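Local coordinates for lipid A deacylase PagL (Pseudomonas aeruginosa, PDB 2ERV), which hydrolyses the ester bond at the 3 position of lipid A in the bacterial outer membrane, releasing the primary fatty acyl chain of lipopolysaccharide, at residues T38-A43 and A63-Y68; K57-F62 and A86-T91; D95-S100 and K133-G138. All coordinates share one frame; numbering follows the deposited sequence.

Contact 1. Residues T38-A43 and A63-Y68. With CXE (pentaethylene glycol monodecyl ether), chain D.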
loop_
_atom_site.group_PDB
_atom_site.type_symbol
_atom_site.label_atom_id
_atom_site.label_comp_id
_atom_site.label_asym_id
_atom_site.label_seq_id
_atom_site.Cartn_x
_atom_site.Cartn_y
_atom_site.Cartn_z
ATOM N N THR A 38 15.501 4.973 -3.726
ATOM C CA THR A 38 14.731 6.204 -3.793
ATOM C C THR A 38 13.449 6.046 -2.978
ATOM O O THR A 38 13.412 5.190 -2.078
ATOM C CB THR A 38 14.491 6.627 -5.289
ATOM O OG1 THR A 38 13.901 7.938 -5.286
ATOM C CG2 THR A 38 13.490 5.709 -6.026
ATOM N N GLY A 39 12.418 6.851 -3.259
ATOM C CA GLY A 39 11.122 6.625 -2.607
ATOM C C GLY A 39 10.060 7.624 -2.984
ATOM O O GLY A 39 10.273 8.509 -3.863
ATOM N N TYR A 40 8.911 7.489 -2.322
ATOM C CA TYR A 40 7.785 8.381 -2.567
ATOM C C TYR A 40 6.867 8.471 -1.360
ATOM O O TYR A 40 6.880 7.577 -0.484
ATOM C CB TYR A 40 7.021 8.018 -3.849
ATOM C CG TYR A 40 6.378 6.641 -3.839
ATOM C CD1 TYR A 40 7.105 5.511 -4.225
ATOM C CD2 TYR A 40 5.064 6.479 -3.442
ATOM C CE1 TYR A 40 6.492 4.225 -4.246
ATOM C CE2 TYR A 40 4.456 5.240 -3.426
ATOM C CZ TYR A 40 5.164 4.120 -3.822
ATOM O OH TYR A 40 4.523 2.907 -3.833
ATOM N N TRP A 41 6.088 9.554 -1.304
ATOM C CA TRP A 41 5.094 9.672 -0.268
ATOM C C TRP A 41 3.844 9.094 -0.880
ATOM O O TRP A 41 3.514 9.434 -1.986
ATOM C CB TRP A 41 4.820 11.131 0.050
ATOM C CG TRP A 41 5.974 11.851 0.640
ATOM C CD1 TRP A 41 6.733 12.844 0.054
ATOM C CD2 TRP A 41 6.506 11.657 1.947
ATOM N NE1 TRP A 41 7.710 13.266 0.930
ATOM C CE2 TRP A 41 7.579 12.567 2.108
ATOM C CE3 TRP A 41 6.158 10.828 3.027
ATOM C CZ2 TRP A 41 8.327 12.642 3.294
ATOM C CZ3 TRP A 41 6.885 10.929 4.221
ATOM C CH2 TRP A 41 7.955 11.829 4.338
ATOM N N ASP A 42 3.143 8.258 -0.143
ATOM C CA ASP A 42 1.984 7.565 -0.697
ATOM C C ASP A 42 0.724 7.838 0.170
ATOM O O ASP A 42 0.702 7.529 1.374
ATOM C CB ASP A 42 2.263 6.065 -0.784
ATOM C CG ASP A 42 1.302 5.362 -1.730
ATOM O OD1 ASP A 42 0.999 5.936 -2.793
ATOM O OD2 ASP A 42 0.813 4.242 -1.534
ATOM N N ALA A 43 -0.295 8.415 -0.452
ATOM C CA ALA A 43 -1.615 8.636 0.178
ATOM C C ALA A 43 -2.623 7.640 -0.436
ATOM O O ALA A 43 -2.662 7.465 -1.665
ATOM C CB ALA A 43 -2.076 10.074 -0.050
ATOM N N ALA A 63 2.021 7.067 3.923
ATOM C CA ALA A 63 3.296 6.398 4.198
ATOM C C ALA A 63 4.429 6.948 3.363
ATOM O O ALA A 63 4.222 7.250 2.167
ATOM C CB ALA A 63 3.169 4.834 3.944
ATOM N N PRO A 64 5.625 7.083 3.972
ATOM C CA PRO A 64 6.845 7.154 3.176
ATOM C C PRO A 64 7.089 5.741 2.677
ATOM O O PRO A 64 6.906 4.764 3.439
ATOM C CB PRO A 64 7.938 7.573 4.194
ATOM C CG PRO A 64 7.384 7.196 5.584
ATOM C CD PRO A 64 5.900 7.161 5.428
ATOM N N VAL A 65 7.430 5.611 1.403
ATOM C CA VAL A 65 7.692 4.296 0.812
ATOM C C VAL A 65 9.076 4.333 0.142
ATOM O O VAL A 65 9.288 5.119 -0.783
ATOM C CB VAL A 65 6.621 3.927 -0.266
ATOM C CG1 VAL A 65 6.876 2.539 -0.855
ATOM C CG2 VAL A 65 5.164 4.010 0.333
ATOM N N PHE A 66 9.982 3.476 0.584
ATOM C CA PHE A 66 11.326 3.354 -0.017
ATOM C C PHE A 66 11.241 2.436 -1.214
ATOM O O PHE A 66 10.501 1.467 -1.196
ATOM C CB PHE A 66 12.314 2.767 1.005
ATOM C CG PHE A 66 12.705 3.773 2.079
ATOM C CD1 PHE A 66 13.772 4.654 1.866
ATOM C CD2 PHE A 66 11.959 3.876 3.246
ATOM C CE1 PHE A 66 14.109 5.606 2.823
ATOM C CE2 PHE A 66 12.297 4.823 4.228
ATOM C CZ PHE A 66 13.373 5.680 4.003
ATOM N N VAL A 67 12.048 2.724 -2.229
ATOM C CA VAL A 67 12.000 1.940 -3.455
ATOM C C VAL A 67 13.391 1.632 -3.832
ATOM O O VAL A 67 14.216 2.552 -3.908
ATOM C CB VAL A 67 11.324 2.778 -4.603
ATOM C CG1 VAL A 67 11.411 2.079 -5.975
ATOM C CG2 VAL A 67 9.847 3.045 -4.255
ATOM N N TYR A 68 13.680 0.375 -4.130
ATOM C CA TYR A 68 14.917 0.139 -4.857
ATOM C C TYR A 68 14.560 -0.104 -6.328
ATOM O O TYR A 68 13.851 -1.052 -6.646
ATOM C CB TYR A 68 15.736 -1.035 -4.283
ATOM C CG TYR A 68 17.113 -1.046 -4.896
ATOM C CD1 TYR A 68 18.172 -0.301 -4.325
ATOM C CD2 TYR A 68 17.344 -1.718 -6.084
ATOM C CE1 TYR A 68 19.472 -0.303 -4.925
ATOM C CE2 TYR A 68 18.570 -1.673 -6.694
ATOM C CZ TYR A 68 19.632 -0.966 -6.097
ATOM O OH TYR A 68 20.839 -0.971 -6.726
HETATM C C15 CXE D . 12.811 14.365 0.462
HETATM C C16 CXE D . 12.914 12.973 1.092
HETATM O O17 CXE D . 11.916 12.814 2.103
HETATM C C18 CXE D . 12.436 12.295 3.317
HETATM C C19 CXE D . 12.037 10.835 3.492
HETATM O O20 CXE D . 11.573 10.577 4.834
HETATM C C21 CXE D . 11.943 9.281 5.300
HETATM C C22 CXE D . 11.355 9.061 6.678
HETATM O O23 CXE D . 11.051 7.680 6.862
HETATM C C24 CXE D . 10.401 7.481 8.118
HETATM C C25 CXE D . 10.422 6.012 8.523
HETATM O O26 CXE D . 9.532 5.859 9.628
#
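The Y40 ring has V65 over one face, with V65 CB 3.9 Å from the ring centroid in a CH-pi contact. V67 CG2 touches the ring edge at Y40 CE1, 3.6 Å away. D42 CG lies in the ring plane at another edge. K147 makes a cation-pi contact with Y40, and W25 meets the W41 ring edge-to-face. Chi1 of 62° puts Y40 CG between the backbone N and the carbonyl carbon; the ring that follows lies alongside V65. This is an antiparallel beta hairpin in the wall of an outer-membrane beta barrel. The face with Y40, D42 and V65 lines the barrel interior. There D42 makes salt bridges to R18 and R107, and Y40 OH bonds to E80. On the other face W41 and P64 look outward and belong to a detergent pocket. W41 CZ3 meets P64 CB obliquely at 3.5 Å. The bound detergent passes both, with its O17 3.8 Å from W41 CZ2 and its O23 3.9 Å from P64 CG. Six backbone hydrogen bonds tie T38, Y40 and D42 to V67, V65 and A63, two per pair. Between them G39 faces F66, and G39 CA approaches V65 O to 3.0 Å.

Contact 2. Residues K57-F62 and A86-T91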
loop_
_atom_site.group_PDB
_atom_site.type_symbol
_atom_site.label_atom_id
_atom_site.label_comp_id
_atom_site.label_asym_id
_atom_site.label_seq_id
_atom_site.Cartn_x
_atom_site.Cartn_y
_atom_site.Cartn_z
ATOM N N LYS A 57 -16.122 -0.852 4.869
ATOM C CA LYS A 57 -15.421 0.183 5.627
ATOM C C LYS A 57 -14.386 0.899 4.730
ATOM O O LYS A 57 -14.088 0.439 3.641
ATOM C CB LYS A 57 -14.706 -0.421 6.837
ATOM C CG LYS A 57 -15.624 -0.931 7.931
ATOM C CD LYS A 57 -16.366 0.209 8.664
ATOM C CE LYS A 57 -17.110 -0.321 9.900
ATOM N NZ LYS A 57 -18.240 -1.226 9.563
ATOM N N HIS A 58 -13.857 2.018 5.199
ATOM C CA HIS A 58 -12.928 2.825 4.389
ATOM C C HIS A 58 -11.730 3.133 5.262
ATOM O O HIS A 58 -11.867 3.245 6.480
ATOM C CB HIS A 58 -13.592 4.162 3.998
ATOM C CG HIS A 58 -14.947 4.003 3.374
ATOM N ND1 HIS A 58 -15.133 3.957 2.010
ATOM C CD2 HIS A 58 -16.170 3.843 3.930
ATOM C CE1 HIS A 58 -16.420 3.812 1.753
ATOM N NE2 HIS A 58 -17.069 3.717 2.901
ATOM N N SER A 59 -10.565 3.255 4.656
ATOM C CA SER A 59 -9.390 3.684 5.397
ATOM C C SER A 59 -8.672 4.779 4.607
ATOM O O SER A 59 -8.701 4.793 3.379
ATOM C CB SER A 59 -8.454 2.502 5.709
ATOM O OG SER A 59 -7.857 1.997 4.538
ATOM N N LEU A 60 -8.046 5.698 5.334
ATOM C CA LEU A 60 -7.211 6.727 4.729
ATOM C C LEU A 60 -5.829 6.452 5.311
ATOM O O LEU A 60 -5.680 6.300 6.514
ATOM C CB LEU A 60 -7.660 8.118 5.184
ATOM C CG LEU A 60 -8.496 9.098 4.347
ATOM C CD1 LEU A 60 -9.321 8.442 3.244
ATOM C CD2 LEU A 60 -9.398 10.048 5.238
ATOM N N SER A 61 -4.826 6.389 4.453
ATOM C CA SER A 61 -3.484 6.069 4.935
ATOM C C SER A 61 -2.444 6.953 4.264
ATOM O O SER A 61 -2.665 7.544 3.193
ATOM C CB SER A 61 -3.210 4.584 4.667
ATOM O OG SER A 61 -3.304 4.359 3.287
ATOM N N PHE A 62 -1.318 7.100 4.933
ATOM C CA PHE A 62 -0.238 7.880 4.429
ATOM C C PHE A 62 1.096 7.260 4.868
ATOM O O PHE A 62 1.271 6.955 6.037
ATOM C CB PHE A 62 -0.320 9.313 4.952
ATOM C CG PHE A 62 0.768 10.176 4.421
ATOM C CD1 PHE A 62 0.643 10.766 3.172
ATOM C CD2 PHE A 62 1.949 10.343 5.143
ATOM C CE1 PHE A 62 1.666 11.532 2.658
ATOM C CE2 PHE A 62 2.969 11.119 4.622
ATOM C CZ PHE A 62 2.816 11.720 3.397
ATOM N N ALA A 86 -2.596 4.764 9.268
ATOM C CA ALA A 86 -3.913 4.602 8.638
ATOM C C ALA A 86 -5.005 4.865 9.670
ATOM O O ALA A 86 -4.846 4.512 10.842
ATOM C CB ALA A 86 -4.070 3.167 8.083
ATOM N N ALA A 87 -6.125 5.437 9.213
ATOM C CA ALA A 87 -7.307 5.638 10.034
ATOM C C ALA A 87 -8.461 4.952 9.317
ATOM O O ALA A 87 -8.710 5.260 8.146
ATOM C CB ALA A 87 -7.606 7.169 10.187
ATOM N N PHE A 88 -9.133 4.031 10.017
ATOM C CA PHE A 88 -10.270 3.332 9.473
ATOM C C PHE A 88 -11.571 4.001 9.933
ATOM O O PHE A 88 -11.611 4.673 10.998
ATOM C CB PHE A 88 -10.267 1.842 9.884
ATOM C CG PHE A 88 -9.216 1.000 9.156
ATOM C CD1 PHE A 88 -9.603 0.066 8.191
ATOM C CD2 PHE A 88 -7.864 1.105 9.476
ATOM C CE1 PHE A 88 -8.611 -0.759 7.509
ATOM C CE2 PHE A 88 -6.862 0.330 8.790
ATOM C CZ PHE A 88 -7.254 -0.620 7.827
ATOM N N SER A 89 -12.615 3.800 9.139
ATOM C CA SER A 89 -13.932 4.371 9.434
ATOM C C SER A 89 -14.652 3.628 10.556
ATOM O O SER A 89 -15.681 4.113 11.046
ATOM C CB SER A 89 -14.777 4.447 8.152
ATOM O OG SER A 89 -15.168 3.149 7.759
ATOM N N GLY A 90 -14.130 2.473 10.986
ATOM C CA GLY A 90 -14.662 1.772 12.192
ATOM C C GLY A 90 -13.590 0.842 12.728
ATOM O O GLY A 90 -12.500 0.751 12.145
ATOM N N THR A 91 -13.857 0.164 13.840
ATOM C CA THR A 91 -12.862 -0.731 14.419
ATOM C C THR A 91 -13.041 -2.168 13.945
ATOM O O THR A 91 -12.186 -3.007 14.229
ATOM C CB THR A 91 -12.936 -0.715 15.959
ATOM O OG1 THR A 91 -14.272 -1.022 16.350
ATOM C CG2 THR A 91 -12.732 0.712 16.542
#
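S59 and F88 meet across the two strands in a non-hydrogen-bonded pair, and their side chains form a CH-pi contact. S59 CB stands over the centre of the F88 ring, 3.6 Å from its centroid and 10° off the ring normal. All six ring atoms therefore lie at similar distances from this one carbon. W48 and Y127 also meet the ring, Y127 edge-to-face.

Four hydrogen bonds join the segments. L60 and A87 exchange a regular pair: L60 N to A87 O and A87 N to L60 O. The next pair is different. S89 N donates to H58 O at 2.8 Å, but H58 N is taken by a side chain, S89 OG, at 3.1 Å. S89 lies past the end of strand 75-88, and its hydroxyl serves where a strand would offer a carbonyl. A chi1 of 71° puts S89 OG between its own backbone N and carbonyl carbon, where H58 N can donate to it. Three side chains bond outside the segments: H58 ND1 to Y45 OH, S59 OG to W48 NE1 and S61 OG to E105.

Van der Waals contacts finish the two ends. K57 CD lies 3.3 Å from S89 OG, and K57 CE lies 4.0 Å from G90 CA, so the lysine chain runs past the start of the loop. H58 brings the edge of its ring near S89 OG. At the other end S61 CB touches A86 CB at 3.8 Å.

L60 and A87 point to the outer surface, whereas S59, S61, A86 and F88 point inward. Such alternation along paired antiparallel strands is typical of a membrane beta barrel, here at the open end of the hairpin, with the F88 side chain about 9 Å from that of the catalytic S128.

Contact 3. Residues D95-S100 and K133-G138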
loop_
_atom_site.group_PDB
_atom_site.type_symbol
_atom_site.label_atom_id
_atom_site.label_comp_id
_atom_site.label_asym_id
_atom_site.label_seq_id
_atom_site.Cartn_x
_atom_site.Cartn_y
_atom_site.Cartn_z
ATOM N N ASP A 95 -13.715 -9.517 8.309
ATOM C CA ASP A 95 -13.930 -10.473 9.392
ATOM C C ASP A 95 -13.138 -10.094 10.646
ATOM O O ASP A 95 -13.026 -10.904 11.546
ATOM C CB ASP A 95 -13.464 -11.876 8.970
ATOM C CG ASP A 95 -14.356 -12.540 7.945
ATOM O OD1 ASP A 95 -15.475 -12.052 7.612
ATOM O OD2 ASP A 95 -13.977 -13.591 7.394
ATOM N N GLN A 96 -12.568 -8.881 10.716
ATOM C CA GLN A 96 -11.529 -8.571 11.721
ATOM C C GLN A 96 -11.964 -7.512 12.734
ATOM O O GLN A 96 -12.566 -6.533 12.370
ATOM C CB GLN A 96 -10.238 -8.061 11.051
ATOM C CG GLN A 96 -9.631 -8.965 9.928
ATOM C CD GLN A 96 -9.371 -10.401 10.384
ATOM O OE1 GLN A 96 -10.135 -11.295 10.029
ATOM N NE2 GLN A 96 -8.285 -10.622 11.127
ATOM N N ASN A 97 -11.643 -7.723 14.011
ATOM C CA ASN A 97 -11.824 -6.671 15.012
ATOM C C ASN A 97 -10.475 -6.063 15.260
ATOM O O ASN A 97 -9.612 -6.679 15.902
ATOM C CB ASN A 97 -12.433 -7.239 16.282
ATOM C CG ASN A 97 -12.728 -6.166 17.341
ATOM O OD1 ASN A 97 -12.323 -5.022 17.233
ATOM N ND2 ASN A 97 -13.385 -6.578 18.396
ATOM N N LEU A 98 -10.255 -4.889 14.680
ATOM C CA LEU A 98 -8.971 -4.199 14.792
ATOM C C LEU A 98 -8.699 -3.580 16.166
ATOM O O LEU A 98 -7.549 -3.238 16.484
ATOM C CB LEU A 98 -8.889 -3.106 13.746
ATOM C CG LEU A 98 -9.070 -3.531 12.284
ATOM C CD1 LEU A 98 -8.956 -2.302 11.441
ATOM C CD2 LEU A 98 -7.955 -4.521 11.982
ATOM N N GLY A 99 -9.758 -3.368 16.949
ATOM C CA GLY A 99 -9.611 -2.745 18.274
ATOM C C GLY A 99 -9.633 -1.234 18.216
ATOM O O GLY A 99 -10.379 -0.578 18.954
ATOM N N SER A 100 -8.817 -0.684 17.328
ATOM C CA SER A 100 -8.726 0.751 17.124
ATOM C C SER A 100 -8.978 1.116 15.650
ATOM O O SER A 100 -8.715 0.310 14.755
ATOM C CB SER A 100 -7.350 1.252 17.548
ATOM O OG SER A 100 -6.306 0.690 16.773
ATOM N N LYS A 133 -4.273 -1.668 21.248
ATOM C CA LYS A 133 -5.664 -1.791 21.606
ATOM C C LYS A 133 -6.166 -3.165 21.207
ATOM O O LYS A 133 -6.180 -3.503 19.993
ATOM C CB LYS A 133 -6.474 -0.675 20.932
ATOM C CG LYS A 133 -7.954 -0.811 21.113
ATOM C CD LYS A 133 -8.379 -0.386 22.485
ATOM C CE LYS A 133 -9.857 -0.067 22.467
ATOM N NZ LYS A 133 -10.354 -0.033 23.876
ATOM N N GLN A 134 -6.561 -3.963 22.198
ATOM C CA GLN A 134 -7.059 -5.333 21.951
ATOM C C GLN A 134 -8.411 -5.280 21.248
ATOM O O GLN A 134 -9.135 -4.311 21.442
ATOM C CB GLN A 134 -7.208 -6.114 23.284
ATOM C CG GLN A 134 -5.910 -6.504 23.930
ATOM C CD GLN A 134 -4.838 -6.876 22.921
ATOM O OE1 GLN A 134 -5.073 -7.651 21.990
ATOM N NE2 GLN A 134 -3.674 -6.279 23.071
ATOM N N PRO A 135 -8.817 -6.324 20.504
ATOM C CA PRO A 135 -8.034 -7.543 20.261
ATOM C C PRO A 135 -7.001 -7.446 19.119
ATOM O O PRO A 135 -6.362 -8.462 18.779
ATOM C CB PRO A 135 -9.107 -8.577 19.892
ATOM C CG PRO A 135 -10.144 -7.765 19.243
ATOM C CD PRO A 135 -10.187 -6.429 19.967
ATOM N N ASN A 136 -6.836 -6.266 18.533
ATOM C CA ASN A 136 -5.785 -6.102 17.485
ATOM C C ASN A 136 -5.731 -7.254 16.484
ATOM O O ASN A 136 -4.696 -7.921 16.359
ATOM C CB ASN A 136 -4.418 -5.962 18.165
ATOM C CG ASN A 136 -3.299 -5.595 17.169
ATOM O OD1 ASN A 136 -3.544 -4.913 16.187
ATOM N ND2 ASN A 136 -2.076 -6.005 17.467
ATOM N N ASP A 137 -6.834 -7.534 15.773
ATOM C CA ASP A 137 -6.831 -8.709 14.904
ATOM C C ASP A 137 -5.885 -8.509 13.698
ATOM O O ASP A 137 -5.454 -9.475 13.068
ATOM C CB ASP A 137 -8.213 -9.028 14.365
ATOM C CG ASP A 137 -9.144 -9.651 15.390
ATOM O OD1 ASP A 137 -8.725 -9.957 16.534
ATOM O OD2 ASP A 137 -10.330 -9.919 15.088
ATOM N N GLY A 138 -5.606 -7.255 13.381
ATOM C CA GLY A 138 -4.903 -6.861 12.142
ATOM C C GLY A 138 -5.746 -7.199 10.909
ATOM O O GLY A 138 -6.668 -8.006 10.983
HETATM O O HOH W 1 -5.642 -4.564 14.544
#
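Q96 crosses D137 obliquely and reaches the carbonyl of G138. Its CB lies 3.6 Å from G138 O and also near D137 CB. Its CG is closer to the same oxygen, at 3.3 Å. The chain bends at chi2 (-55°), and CD lies 3.7 Å from G138 O. At the tip NE2 donates to G138 O at 3.1 Å. The oxygen is close to the amide plane, and the bond is nearly in line with the carbonyl.

D137 pairs with N97 in both directions. Its backbone N donates to N97 O. N97 N donates to D137 OD2 at 2.8 Å, coming from above the carboxylate plane.

The N97 side chain lies across P135 at about a right angle, with ND2 3.6 Å from P135 CG. N97 OD1 accepts from G99 N, which makes an Asx turn. L98 CD2 packs on G138 C. K133 CG rests against G99 O.

A water between the segments donates to L98 O and to N136 OD1 and accepts from G138 N at 2.9 Å. N136 OD1 also accepts from N129 N, and K133 O from N129 ND2. S100 OG bonds to both N129 ND2 and L102 O.

The contact is mostly polar and joins the short strand 96-97 and the loop after it to the loop between strands 119-128 and 139-149. Backbone N-H donation to D137 would be expected to stabilise its negative charge. Both segments grip N129, which is critical for activity and adjoins the catalytic S128, so the contact is consistent with a second shell that positions N129.

From the N terminus, the chain runs through 38-43. It turns and returns along strand 57-70, where 63-68 closes contact 1. Contact 2 has by then opened at 57-62 and closes at 86-91. They cross, because contact 2 opens on strand 57-70 before contact 1 closes there. Together they tie three consecutive barrel strands, 35-48, 57-70 and 75-88. They touch, W41 against F62. Contact 3 follows in series. It opens at 95-100 and closes only at 133-138, after strands 102-114 and 119-128. It joins the short strand 96-97 and its following loop to the 129-138 loop. A probable hydrogen bond from L98 N to T91 O connects it to contact 2. Contact 1 lies across the chain's centre.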